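Local coordinates for U6 snRNA-associated Sm-like protein LSm8 (Schizosaccharomyces pombe, PDB 6PPN) that forms part of the nuclear LSM2-LSM8 ring, which binds the end of U6 snRNA and promotes U4/U6 annealing and spliceosome assembly, at residues H[7-12]-H[68-73]; H[20-25]-H[38-43]. One frame throughout, in Å; residues are numbered along the deposited sequence.

Contact 1 (H[7-12]-H[68-73]); sequences MEQRVQ and VGLVNE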
loop_
_atom_site.group_PDB
_atom_site.type_symbol
_atom_site.label_atom_id
_atom_site.label_comp_id
_atom_site.label_asym_id
_atom_site.label_seq_id
_atom_site.Cartn_x
_atom_site.Cartn_y
_atom_site.Cartn_z
ATOM N N MET H 7 -9.434 12.811 20.739
ATOM C CA MET H 7 -10.617 12.022 21.082
ATOM C C MET H 7 -11.820 12.899 21.441
ATOM O O MET H 7 -11.691 13.921 22.127
ATOM C CB MET H 7 -10.302 11.095 22.251
ATOM C CG MET H 7 -9.585 9.829 21.852
ATOM S SD MET H 7 -10.656 8.837 20.815
ATOM C CE MET H 7 -11.979 8.566 21.989
ATOM N N GLU H 8 -13.002 12.476 20.978
ATOM C CA GLU H 8 -14.280 13.116 21.277
ATOM C C GLU H 8 -14.368 14.528 20.720
ATOM O O GLU H 8 -15.155 15.342 21.212
ATOM C CB GLU H 8 -14.581 13.149 22.785
ATOM C CG GLU H 8 -14.440 11.826 23.495
ATOM C CD GLU H 8 -15.375 10.746 22.964
ATOM O OE1 GLU H 8 -16.453 11.075 22.404
ATOM O OE2 GLU H 8 -15.003 9.553 23.086
ATOM N N GLN H 9 -13.548 14.864 19.732
ATOM C CA GLN H 9 -13.611 16.180 19.118
ATOM C C GLN H 9 -13.822 16.039 17.618
ATOM O O GLN H 9 -13.597 14.969 17.039
ATOM C CB GLN H 9 -12.339 16.985 19.404
ATOM C CG GLN H 9 -12.066 17.154 20.890
ATOM C CD GLN H 9 -10.602 17.422 21.168
ATOM O OE1 GLN H 9 -10.126 18.558 21.040
ATOM N NE2 GLN H 9 -9.863 16.359 21.501
ATOM N N ARG H 10 -14.276 17.137 16.998
ATOM C CA ARG H 10 -14.445 17.179 15.550
ATOM C C ARG H 10 -13.088 17.095 14.883
ATOM O O ARG H 10 -12.136 17.765 15.283
ATOM C CB ARG H 10 -15.157 18.444 15.096
ATOM C CG ARG H 10 -16.582 18.546 15.591
ATOM C CD ARG H 10 -17.455 17.337 15.193
ATOM N NE ARG H 10 -17.863 17.314 13.784
ATOM C CZ ARG H 10 -18.758 16.458 13.272
ATOM N NH1 ARG H 10 -19.353 15.558 14.046
ATOM N NH2 ARG H 10 -19.070 16.502 11.979
ATOM N N VAL H 11 -13.002 16.246 13.881
ATOM C CA VAL H 11 -11.752 15.857 13.265
ATOM C C VAL H 11 -12.003 15.792 11.764
ATOM O O VAL H 11 -13.134 15.575 11.325
ATOM C CB VAL H 11 -11.343 14.512 13.887
ATOM C CG1 VAL H 11 -11.024 13.487 12.855
ATOM C CG2 VAL H 11 -10.258 14.719 14.947
ATOM N N GLN H 12 -10.962 16.004 10.965
ATOM C CA GLN H 12 -11.099 16.001 9.513
ATOM C C GLN H 12 -10.075 15.035 8.940
ATOM O O GLN H 12 -8.875 15.267 9.047
ATOM C CB GLN H 12 -10.904 17.394 8.906
ATOM C CG GLN H 12 -10.736 17.341 7.373
ATOM C CD GLN H 12 -10.707 18.712 6.712
ATOM O OE1 GLN H 12 -11.727 19.399 6.635
ATOM N NE2 GLN H 12 -9.532 19.114 6.230
ATOM N N VAL H 68 -5.115 13.050 9.839
ATOM C CA VAL H 68 -6.238 13.385 10.721
ATOM C C VAL H 68 -5.975 14.770 11.312
ATOM O O VAL H 68 -5.025 14.948 12.080
ATOM C CB VAL H 68 -6.425 12.351 11.844
ATOM C CG1 VAL H 68 -7.636 12.719 12.692
ATOM C CG2 VAL H 68 -6.571 10.923 11.271
ATOM N N GLY H 69 -6.790 15.752 10.950
ATOM C CA GLY H 69 -6.630 17.114 11.433
ATOM C C GLY H 69 -7.687 17.427 12.477
ATOM O O GLY H 69 -8.813 16.969 12.373
ATOM N N LEU H 70 -7.318 18.203 13.488
ATOM C CA LEU H 70 -8.267 18.643 14.497
ATOM C C LEU H 70 -8.904 19.926 13.984
ATOM O O LEU H 70 -8.194 20.898 13.706
ATOM C CB LEU H 70 -7.549 18.877 15.825
ATOM C CG LEU H 70 -8.384 19.257 17.038
ATOM C CD1 LEU H 70 -9.212 18.061 17.483
ATOM C CD2 LEU H 70 -7.468 19.667 18.169
ATOM N N VAL H 71 -10.227 19.940 13.831
ATOM C CA VAL H 71 -10.849 21.126 13.254
ATOM C C VAL H 71 -11.011 22.157 14.363
ATOM O O VAL H 71 -11.554 21.875 15.443
ATOM C CB VAL H 71 -12.175 20.807 12.535
ATOM C CG1 VAL H 71 -12.356 19.314 12.333
ATOM C CG2 VAL H 71 -13.350 21.408 13.207
ATOM N N ASN H 72 -10.469 23.340 14.119
ATOM C CA ASN H 72 -10.510 24.410 15.090
ATOM C C ASN H 72 -11.843 25.099 14.932
ATOM O O ASN H 72 -12.110 25.687 13.878
ATOM C CB ASN H 72 -9.356 25.369 14.841
ATOM C CG ASN H 72 -9.134 26.305 15.985
ATOM O OD1 ASN H 72 -9.703 27.395 16.048
ATOM N ND2 ASN H 72 -8.305 25.874 16.921
ATOM N N GLU H 73 -12.683 25.028 15.969
ATOM C CA GLU H 73 -14.068 25.443 15.795
ATOM C C GLU H 73 -14.163 26.911 15.406
ATOM O O GLU H 73 -14.981 27.273 14.554
ATOM C CB GLU H 73 -14.892 25.153 17.053
ATOM C CG GLU H 73 -14.807 23.706 17.627
ATOM C CD GLU H 73 -15.096 22.546 16.631
ATOM O OE1 GLU H 73 -15.082 21.372 17.082
ATOM O OE2 GLU H 73 -15.370 22.773 15.429
#

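Contact 2 (H[20-25]-H[38-43]); sequences VVLGSL and DSFERI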
loop_
_atom_site.group_PDB
_atom_site.type_symbol
_atom_site.label_atom_id
_atom_site.label_comp_id
_atom_site.label_asym_id
_atom_site.label_seq_id
_atom_site.Cartn_x
_atom_site.Cartn_y
_atom_site.Cartn_z
ATOM N N VAL H 20 -12.336 13.795 1.806
ATOM C CA VAL H 20 -12.281 14.620 3.006
ATOM C C VAL H 20 -13.513 14.264 3.822
ATOM O O VAL H 20 -14.635 14.473 3.354
ATOM C CB VAL H 20 -12.275 16.118 2.654
ATOM C CG1 VAL H 20 -12.289 16.972 3.929
ATOM C CG2 VAL H 20 -11.045 16.452 1.811
ATOM N N VAL H 21 -13.336 13.694 5.015
ATOM C CA VAL H 21 -14.514 13.385 5.823
ATOM C C VAL H 21 -14.328 13.906 7.236
ATOM O O VAL H 21 -13.282 13.707 7.851
ATOM C CB VAL H 21 -14.875 11.873 5.833
ATOM C CG1 VAL H 21 -14.719 11.256 4.439
ATOM C CG2 VAL H 21 -14.105 11.117 6.823
ATOM N N LEU H 22 -15.343 14.586 7.739
ATOM C CA LEU H 22 -15.302 15.220 9.043
ATOM C C LEU H 22 -16.195 14.452 9.990
ATOM O O LEU H 22 -17.260 13.964 9.586
ATOM C CB LEU H 22 -15.787 16.668 8.967
ATOM C CG LEU H 22 -14.812 17.647 8.313
ATOM C CD1 LEU H 22 -14.973 17.624 6.791
ATOM C CD2 LEU H 22 -15.031 19.057 8.888
ATOM N N GLY H 23 -15.793 14.369 11.252
ATOM C CA GLY H 23 -16.696 13.777 12.232
ATOM C C GLY H 23 -16.056 13.754 13.602
ATOM O O GLY H 23 -14.928 14.202 13.786
ATOM N N SER H 24 -16.814 13.252 14.579
ATOM C CA SER H 24 -16.305 13.148 15.940
ATOM C C SER H 24 -15.473 11.887 16.127
ATOM O O SER H 24 -15.917 10.781 15.798
ATOM C CB SER H 24 -17.461 13.178 16.920
ATOM O OG SER H 24 -18.210 14.349 16.675
ATOM N N LEU H 25 -14.257 12.045 16.647
ATOM C CA LEU H 25 -13.390 10.880 16.797
ATOM C C LEU H 25 -13.864 10.107 18.014
ATOM O O LEU H 25 -13.800 10.607 19.144
ATOM C CB LEU H 25 -11.926 11.287 16.925
ATOM C CG LEU H 25 -10.902 10.144 17.013
ATOM C CD1 LEU H 25 -10.956 9.306 15.735
ATOM C CD2 LEU H 25 -9.495 10.671 17.199
ATOM N N ASP H 38 -21.408 11.026 13.534
ATOM C CA ASP H 38 -21.974 12.247 12.952
ATOM C C ASP H 38 -21.091 12.790 11.835
ATOM O O ASP H 38 -20.865 13.998 11.707
ATOM C CB ASP H 38 -22.213 13.303 14.025
ATOM C CG ASP H 38 -23.364 12.955 14.911
ATOM O OD1 ASP H 38 -24.502 12.900 14.391
ATOM O OD2 ASP H 38 -23.132 12.677 16.108
ATOM N N SER H 39 -20.577 11.892 11.022
ATOM C CA SER H 39 -19.608 12.286 10.016
ATOM C C SER H 39 -20.284 12.675 8.705
ATOM O O SER H 39 -21.449 12.360 8.433
ATOM C CB SER H 39 -18.634 11.155 9.742
ATOM O OG SER H 39 -19.364 10.102 9.171
ATOM N N PHE H 40 -19.532 13.392 7.884
ATOM C CA PHE H 40 -20.013 13.733 6.551
ATOM C C PHE H 40 -18.795 13.922 5.664
ATOM O O PHE H 40 -17.683 14.137 6.148
ATOM C CB PHE H 40 -20.930 14.966 6.580
ATOM C CG PHE H 40 -20.283 16.186 7.157
ATOM C CD1 PHE H 40 -20.387 16.461 8.510
ATOM C CD2 PHE H 40 -19.567 17.059 6.349
ATOM C CE1 PHE H 40 -19.787 17.586 9.051
ATOM C CE2 PHE H 40 -18.967 18.191 6.884
ATOM C CZ PHE H 40 -19.082 18.457 8.237
ATOM N N GLU H 41 -18.984 13.765 4.361
ATOM C CA GLU H 41 -17.898 13.994 3.420
ATOM C C GLU H 41 -18.066 15.380 2.837
ATOM O O GLU H 41 -19.189 15.817 2.615
ATOM C CB GLU H 41 -17.889 12.970 2.288
ATOM C CG GLU H 41 -16.888 13.328 1.212
ATOM C CD GLU H 41 -16.646 12.226 0.197
ATOM O OE1 GLU H 41 -15.673 12.356 -0.576
ATOM O OE2 GLU H 41 -17.403 11.233 0.182
ATOM N N ARG H 42 -16.954 16.061 2.580
ATOM C CA ARG H 42 -16.964 17.339 1.877
ATOM C C ARG H 42 -16.300 17.145 0.527
ATOM O O ARG H 42 -15.195 16.594 0.452
ATOM C CB ARG H 42 -16.207 18.425 2.646
ATOM C CG ARG H 42 -17.038 19.304 3.515
ATOM C CD ARG H 42 -16.137 20.205 4.377
ATOM N NE ARG H 42 -16.958 21.002 5.291
ATOM C CZ ARG H 42 -16.501 21.628 6.369
ATOM N NH1 ARG H 42 -15.220 21.558 6.683
ATOM N NH2 ARG H 42 -17.334 22.324 7.138
ATOM N N ILE H 43 -16.980 17.558 -0.525
ATOM C CA ILE H 43 -16.416 17.539 -1.866
ATOM C C ILE H 43 -16.261 18.989 -2.296
ATOM O O ILE H 43 -17.230 19.646 -2.695
ATOM C CB ILE H 43 -17.269 16.736 -2.847
ATOM C CG1 ILE H 43 -17.460 15.308 -2.314
ATOM C CG2 ILE H 43 -16.608 16.724 -4.204
ATOM C CD1 ILE H 43 -18.338 14.445 -3.178
HETATM O O HOH W 1 -14.086 14.437 -0.077
#

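Contact 1 (H[7-12]-H[68-73])
Gln12 and Gly69 grip each other through a reciprocal pair of backbone hydrogen bonds. The shorter runs from Gln12 N to Gly69 O (2.7 Å) and lies in the carbonyl plane, while Gly69 N returns an almost straight bond to Gln12 O at 2.9 Å. Beyond the non-hydrogen-bonded pair Val11-Leu70, Val71 N reaches Arg10 O at 3.2 Å from above the carbonyl plane, the longest of the three bonds, though still fairly straight. Further out, Gln9, extended beyond CG, carries its amide to the preceding residues, NE2 donating to Met7 O (3.1 Å) and also to Asp5 O. With its amide so fixed, Gln9 lays OE1 against Leu70 CD1 at 3.7 Å. An alanine at Gln9 would lose both amide bonds and would probably loosen the turn before the strand and uncover part of Leu70. Arg10 passes its CB and CG across Glu73 OE1, but no salt bridge forms: NE stays 5.9 Å from that oxygen, and the guanidinium turns away to Ser24 OG and Asp38 O. On the face bearing Val11 and Leu70, the CG1 methyls of Val11 and Val68 press together at 3.5 Å, a tight approach, with Phe6 packing on both valines. Val71 CG1 lies over the Arg10 carbonyl, 3.3 Å from O. The antiparallel pairing joins the first and last strands of the Sm fold, and Val68 to Leu70 also pair with a strand of another protein's chain, the sheet continuation by which Sm-type subunits assemble into a ring.

Contact 2 (H[20-25]-H[38-43])
Within the bent antiparallel sheet of the Sm fold, strand 20-25 pairs with strand 39-43 just past the corner at Asp38. Leu22 and Phe40 form the central hydrogen-bonded pair, each N-H pointing almost down the C=O axis of the other residue, and Leu22 carries much of the packing beside it. Its CB sits over one face of the Phe40 ring in a CH-pi contact, 4.2 Å from the centroid and closest to CZ near the rim. With CG anti to the carbonyl carbon (chi1 -73°), the two methyls reach Arg42: CD1 touches its CD at 3.7 Å, and CD2 lies over a face of the guanidinium, 3.3 Å from NH1. Arg42, extended from CG to NE, brings NE to the edge of the Phe40 ring and makes a cation-pi contact with Trp81. At Gly23 the strands draw close, its CA 4.0 Å from Ser39 CA, and any CB there would clash with Ser39 CB; Ser39 OG itself bonds to Gly56 O. At the far end, Arg42 N binds Val20 O in the carbonyl plane, and a water oxygen accepts from Val20 N at 2.6 Å and hydrogen-bonds to Arg42 O at 2.5 Å and Glu41 OE1 at 2.7 Å.

Contact 2 is nested inside contact 1 along the chain, in the order 7-12, 20-25, 38-43, 68-73, and the centres of the two contacts lie 10 Å apart. Both belong to one antiparallel sheet, in which strands 65-71, 10-15, 20-28 and 39-43 are successive neighbours. Strands 10-15 and 20-28 form the seam, where Val11 N probably bonds to Gly23 O at 2.8 Å. The Arg10 side chain crosses this seam, its CZ packing 3.5 Å from Gly23 CA. The sheet thus ties the chain's first and last strands to its middle, forming the Sm core of a ring subunit; the nucleic acid bound in the assembly lies about 10 Å and 12 Å from the nearest atoms of contacts 1 and 2.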